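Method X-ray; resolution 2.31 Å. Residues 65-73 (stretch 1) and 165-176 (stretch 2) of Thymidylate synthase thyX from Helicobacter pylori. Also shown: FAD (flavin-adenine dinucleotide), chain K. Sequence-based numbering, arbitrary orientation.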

# COMPACT_ATOMS: atom_id res chain seq x y z
N TYR A 65 -1.87 15.52 4.92
CA TYR A 65 -1.00 16.61 5.39
C TYR A 65 0.32 16.66 4.63
O TYR A 65 1.02 15.66 4.53
N ASN A 66 0.63 17.83 4.09
CA ASN A 66 1.93 18.09 3.46
C ASN A 66 2.89 18.84 4.39
O ASN A 66 2.69 20.01 4.68
N PHE A 67 3.94 18.16 4.82
CA PHE A 67 4.93 18.74 5.71
C PHE A 67 6.25 19.05 5.03
O PHE A 67 6.57 18.52 3.96
N GLU A 68 7.02 19.90 5.69
CA GLU A 68 8.41 20.09 5.33
C GLU A 68 9.23 19.77 6.58
O GLU A 68 8.89 20.23 7.67
N ILE A 69 10.29 18.98 6.43
CA ILE A 69 11.15 18.62 7.55
C ILE A 69 12.59 18.99 7.24
O ILE A 69 13.15 18.54 6.24
N LYS A 70 13.18 19.83 8.10
CA LYS A 70 14.57 20.25 7.93
C LYS A 70 15.41 19.84 9.14
O LYS A 70 14.97 19.96 10.28
N GLY A 71 16.61 19.34 8.88
CA GLY A 71 17.55 19.05 9.94
C GLY A 71 17.36 17.71 10.63
O GLY A 71 17.75 17.53 11.77
N LEU A 72 16.76 16.76 9.93
CA LEU A 72 16.63 15.41 10.43
C LEU A 72 17.91 14.65 10.04
O LEU A 72 18.45 14.87 8.94
N SER A 73 18.41 13.79 10.91
CA SER A 73 19.61 13.03 10.58
C SER A 73 19.27 11.92 9.58
O SER A 73 18.12 11.50 9.47
N HIS A 165 16.89 16.82 4.38
CA HIS A 165 15.77 17.74 4.22
C HIS A 165 14.75 17.02 3.34
O HIS A 165 15.13 16.35 2.37
N LEU A 166 13.47 17.09 3.69
CA LEU A 166 12.47 16.41 2.89
C LEU A 166 11.09 17.03 2.93
O LEU A 166 10.72 17.73 3.87
N ALA A 167 10.33 16.77 1.87
CA ALA A 167 8.89 16.94 1.89
C ALA A 167 8.29 15.58 2.27
O ALA A 167 8.66 14.53 1.72
N TYR A 168 7.39 15.61 3.22
CA TYR A 168 6.76 14.40 3.72
C TYR A 168 5.25 14.59 3.68
O TYR A 168 4.73 15.52 4.29
N SER A 169 4.53 13.72 2.97
CA SER A 169 3.07 13.81 2.95
C SER A 169 2.46 12.53 3.48
O SER A 169 2.90 11.43 3.16
N ILE A 170 1.41 12.68 4.28
CA ILE A 170 0.84 11.55 4.97
C ILE A 170 -0.64 11.82 5.30
O ILE A 170 -1.03 12.97 5.59
N ASN A 171 -1.47 10.78 5.25
CA ASN A 171 -2.87 10.93 5.63
C ASN A 171 -3.07 10.75 7.14
O ASN A 171 -2.16 10.29 7.83
N ALA A 172 -4.24 11.13 7.65
CA ALA A 172 -4.45 11.20 9.12
C ALA A 172 -4.43 9.85 9.81
O ALA A 172 -3.98 9.74 10.93
N ARG A 173 -4.91 8.81 9.13
CA ARG A 173 -4.87 7.48 9.71
C ARG A 173 -3.44 6.95 9.83
O ARG A 173 -3.07 6.32 10.82
N SER A 174 -2.63 7.18 8.80
CA SER A 174 -1.24 6.75 8.85
C SER A 174 -0.47 7.61 9.84
O SER A 174 0.36 7.11 10.59
N LEU A 175 -0.76 8.91 9.84
CA LEU A 175 -0.13 9.81 10.80
C LEU A 175 -0.39 9.38 12.24
O LEU A 175 0.50 9.45 13.07
N GLN A 176 -1.60 8.89 12.52
CA GLN A 176 -1.88 8.40 13.87
C GLN A 176 -0.95 7.25 14.24
O GLN A 176 -0.42 7.22 15.33

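Side-chain packing between two antiparallel strands, 65-70 and 165-171, and the helix that begins at Ala172. Paired backbone hydrogen bonds join Tyr65 with Ile170, Phe67 with Tyr168 and Ile69 with Leu166, and the alternation of the strands sends all six of these side chains to one face of the sheet; Asn66, Glu68, Lys70, His165, Ala167 and Ser169 occupy the other. Tyr65, the residue most covered by the opposite stretch, takes chi1 m and lays its ring beside the start of the helix. Ala172 CB meets the ring edge, 3.8 Å from Tyr65 CE2, while Leu175 (chi1 t, chi2 p), whose CA-to-CB bond points toward the strand, brings CD2 to 4.0 Å from Tyr65 CD2. The same Leu175 CD2 lies 4.3 Å from Phe67 CZ, so one methyl group touches both aromatic rings. Phe67, also m, receives Ile170 CG2 at its edge, 3.8 Å from Phe67 CE2; Ile170 itself is t at both chi angles, and its end leads away from the first stretch. Further along this face Ile69 (m, t) packs between its neighbours: Ile69 CD1 is 3.7 Å from Tyr168 CB, and Ile69 CB is 3.9 Å from Leu166 CD2. Leu166 (p, t) also meets a residue beyond the corner at Gly71, its CD2 4.4 Å from Leu72 CD2.

The other face is more polar. His165, chi1 t, is the second stretch's most covered residue here, and its ring end comes nearer the first strand than its CB direction suggests. Its NE2 donates to Glu68 OE2 at 3.0 Å, the extended Glu68 side chain (t, t) bringing the carboxylate to the ring edge. Lys70, chi1 m, adds an off-centre CH-pi contact, with Lys70 CD 4.0 Å from the His165 ring centroid. At the far end of this face Asn66 and Ser169, both m, pair directly: Asn66 ND2 donates to Ser169 OG at 2.9 Å. Water 1 adds a bridge between the strands, donating to Phe67 O at 3.1 Å and lying 3.2 Å from Ser169 OG.

The CA-to-CB bond of Asn171 (chi1 p) points away from the first stretch, and its side chain caps the helix, Asn171 OD1 accepting from Ser174 N at 2.9 Å. Its amide nitrogen serves the cofactor: Asn171 ND2 donates to FAD N1A at 2.8 Å. Arg173, extended through its first three chi angles, reaches the FAD phosphate, with NH1 3.0 Å from FAD O2P and NH2 3.1 Å from FAD O1P, both hydrogen bonds.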

# COMPACT_ATOMS: atom_id res chain seq x y z
CB TYR A 65 -0.70 16.42 6.86
CG TYR A 65 -1.94 16.34 7.70
CD1 TYR A 65 -2.59 17.50 8.12
CD2 TYR A 65 -2.47 15.12 8.05
CE1 TYR A 65 -3.73 17.44 8.91
CE2 TYR A 65 -3.61 15.04 8.83
CZ TYR A 65 -4.24 16.20 9.24
OH TYR A 65 -5.37 16.10 10.01
CB ASN A 66 1.75 18.89 2.18
CG ASN A 66 0.64 18.35 1.31
OD1 ASN A 66 -0.49 18.83 1.35
ND2 ASN A 66 0.97 17.33 0.50
CB PHE A 67 5.27 17.80 6.86
CG PHE A 67 4.11 17.48 7.75
CD1 PHE A 67 3.79 18.31 8.81
CD2 PHE A 67 3.37 16.32 7.55
CE1 PHE A 67 2.75 18.00 9.65
CE2 PHE A 67 2.32 16.00 8.39
CZ PHE A 67 2.01 16.85 9.44
CB GLU A 68 8.64 21.52 4.86
CG GLU A 68 9.93 21.74 4.11
CD GLU A 68 10.41 23.20 4.16
OE1 GLU A 68 9.56 24.11 4.01
OE2 GLU A 68 11.62 23.42 4.37
CB ILE A 69 11.06 17.11 7.88
CG1 ILE A 69 9.60 16.69 8.08
CG2 ILE A 69 11.95 16.76 9.09
CD1 ILE A 69 9.35 15.18 8.07
CB LYS A 70 14.69 21.76 7.70
CG LYS A 70 13.67 22.34 6.74
CD LYS A 70 14.23 23.54 5.95
CE LYS A 70 14.65 24.69 6.86
NZ LYS A 70 15.17 25.88 6.12
CB LEU A 72 15.38 14.75 9.82
CG LEU A 72 14.97 13.39 10.38
CD1 LEU A 72 14.35 13.56 11.76
CD2 LEU A 72 14.04 12.64 9.43
CB SER A 73 20.23 12.42 11.85
OG SER A 73 19.53 11.28 12.30
CB HIS A 165 16.28 19.02 3.56
CG HIS A 165 15.22 20.04 3.24
ND1 HIS A 165 15.38 20.95 2.21
CD2 HIS A 165 14.03 20.30 3.80
CE1 HIS A 165 14.31 21.73 2.16
NE2 HIS A 165 13.48 21.36 3.11
CB LEU A 166 12.35 14.94 3.32
CG LEU A 166 11.97 14.72 4.79
CD1 LEU A 166 11.21 13.44 4.95
CD2 LEU A 166 13.22 14.73 5.67
CB ALA A 167 8.39 17.41 0.54
CB TYR A 168 7.22 14.16 5.16
CG TYR A 168 6.85 12.83 5.76
CD1 TYR A 168 7.37 11.64 5.24
CD2 TYR A 168 6.00 12.75 6.86
CE1 TYR A 168 7.03 10.42 5.79
CE2 TYR A 168 5.67 11.52 7.42
CZ TYR A 168 6.19 10.37 6.87
OH TYR A 168 5.87 9.15 7.40
CB SER A 169 2.56 14.09 1.54
OG SER A 169 3.05 15.34 1.09
CB ILE A 170 1.68 11.23 6.23
CG1 ILE A 170 1.19 9.97 6.96
CG2 ILE A 170 1.74 12.43 7.18
CD1 ILE A 170 2.09 9.57 8.10
CB ASN A 171 -3.79 10.03 4.79
CG ASN A 171 -3.75 8.56 5.19
OD1 ASN A 171 -3.72 8.20 6.37
ND2 ASN A 171 -3.80 7.70 4.19
CB ALA A 172 -5.73 11.92 9.45
CB ARG A 173 -5.70 6.53 8.86
CG ARG A 173 -5.78 5.12 9.39
CD ARG A 173 -6.61 4.25 8.45
NE ARG A 173 -6.98 2.98 9.07
CZ ARG A 173 -7.38 1.90 8.41
NH1 ARG A 173 -7.47 1.93 7.08
NH2 ARG A 173 -7.70 0.80 9.07
CB SER A 174 -0.59 6.82 7.47
OG SER A 174 0.67 6.17 7.50
CB LEU A 175 -0.55 11.27 10.60
CG LEU A 175 0.13 12.30 11.49
CD1 LEU A 175 1.67 12.21 11.42
CD2 LEU A 175 -0.32 13.69 11.10
CB GLN A 176 -3.33 7.93 14.05
CG GLN A 176 -4.35 9.04 14.08
CD GLN A 176 -5.75 8.52 14.40
OE1 GLN A 176 -6.58 9.22 14.97
NE2 GLN A 176 -6.00 7.27 14.04
PA FAD K . -6.74 -2.97 4.39
O1A FAD K . -6.39 -4.38 3.96
O2A FAD K . -7.24 -2.09 3.27
O5B FAD K . -5.46 -2.29 5.05
C5B FAD K . -4.69 -3.00 6.00
C4B FAD K . -4.06 -1.97 6.91
O4B FAD K . -3.20 -1.15 6.14
C3B FAD K . -5.12 -1.04 7.51
O3B FAD K . -5.59 -1.51 8.75
C2B FAD K . -4.39 0.28 7.61
O2B FAD K . -3.62 0.30 8.78
C1B FAD K . -3.38 0.21 6.49
N9A FAD K . -3.74 0.97 5.28
C8A FAD K . -4.03 0.46 4.03
N7A FAD K . -4.26 1.50 3.20
C5A FAD K . -4.12 2.65 3.90
C6A FAD K . -4.25 4.00 3.56
N6A FAD K . -4.38 4.36 2.28
N1A FAD K . -4.04 4.96 4.52
C2A FAD K . -3.72 4.60 5.81
N3A FAD K . -3.60 3.28 6.15
C4A FAD K . -3.79 2.33 5.21
N1 FAD K . -16.67 0.92 4.26
C2 FAD K . -17.49 1.93 3.78
O2 FAD K . -17.11 2.65 2.87
N3 FAD K . -18.74 2.13 4.31
C4 FAD K . -19.20 1.33 5.33
O4 FAD K . -20.31 1.54 5.79
C4X FAD K . -18.40 0.30 5.83
N5 FAD K . -18.85 -0.51 6.86
C5X FAD K . -18.04 -1.52 7.32
C6 FAD K . -18.49 -2.34 8.35
C7 FAD K . -17.69 -3.37 8.83
C7M FAD K . -18.20 -4.25 9.94
C8 FAD K . -16.41 -3.57 8.29
C8M FAD K . -15.54 -4.67 8.82
C9 FAD K . -15.95 -2.75 7.27
C9A FAD K . -16.75 -1.72 6.78
N10 FAD K . -16.30 -0.90 5.75
C10 FAD K . -17.12 0.10 5.28
C1' FAD K . -14.95 -1.11 5.12
C2' FAD K . -13.77 -0.54 5.90
O2' FAD K . -13.92 0.86 6.05
C3' FAD K . -12.45 -0.86 5.21
O3' FAD K . -12.36 -0.25 3.94
C4' FAD K . -12.19 -2.36 5.05
O4' FAD K . -12.57 -3.01 6.24
C5' FAD K . -10.71 -2.63 4.92
O5' FAD K . -10.13 -2.37 6.20
P FAD K . -8.58 -1.94 6.35
O1P FAD K . -8.18 -1.94 7.80
O2P FAD K . -8.38 -0.60 5.70
O3P FAD K . -7.79 -3.14 5.61
O HOH W 1 4.81 17.98 1.43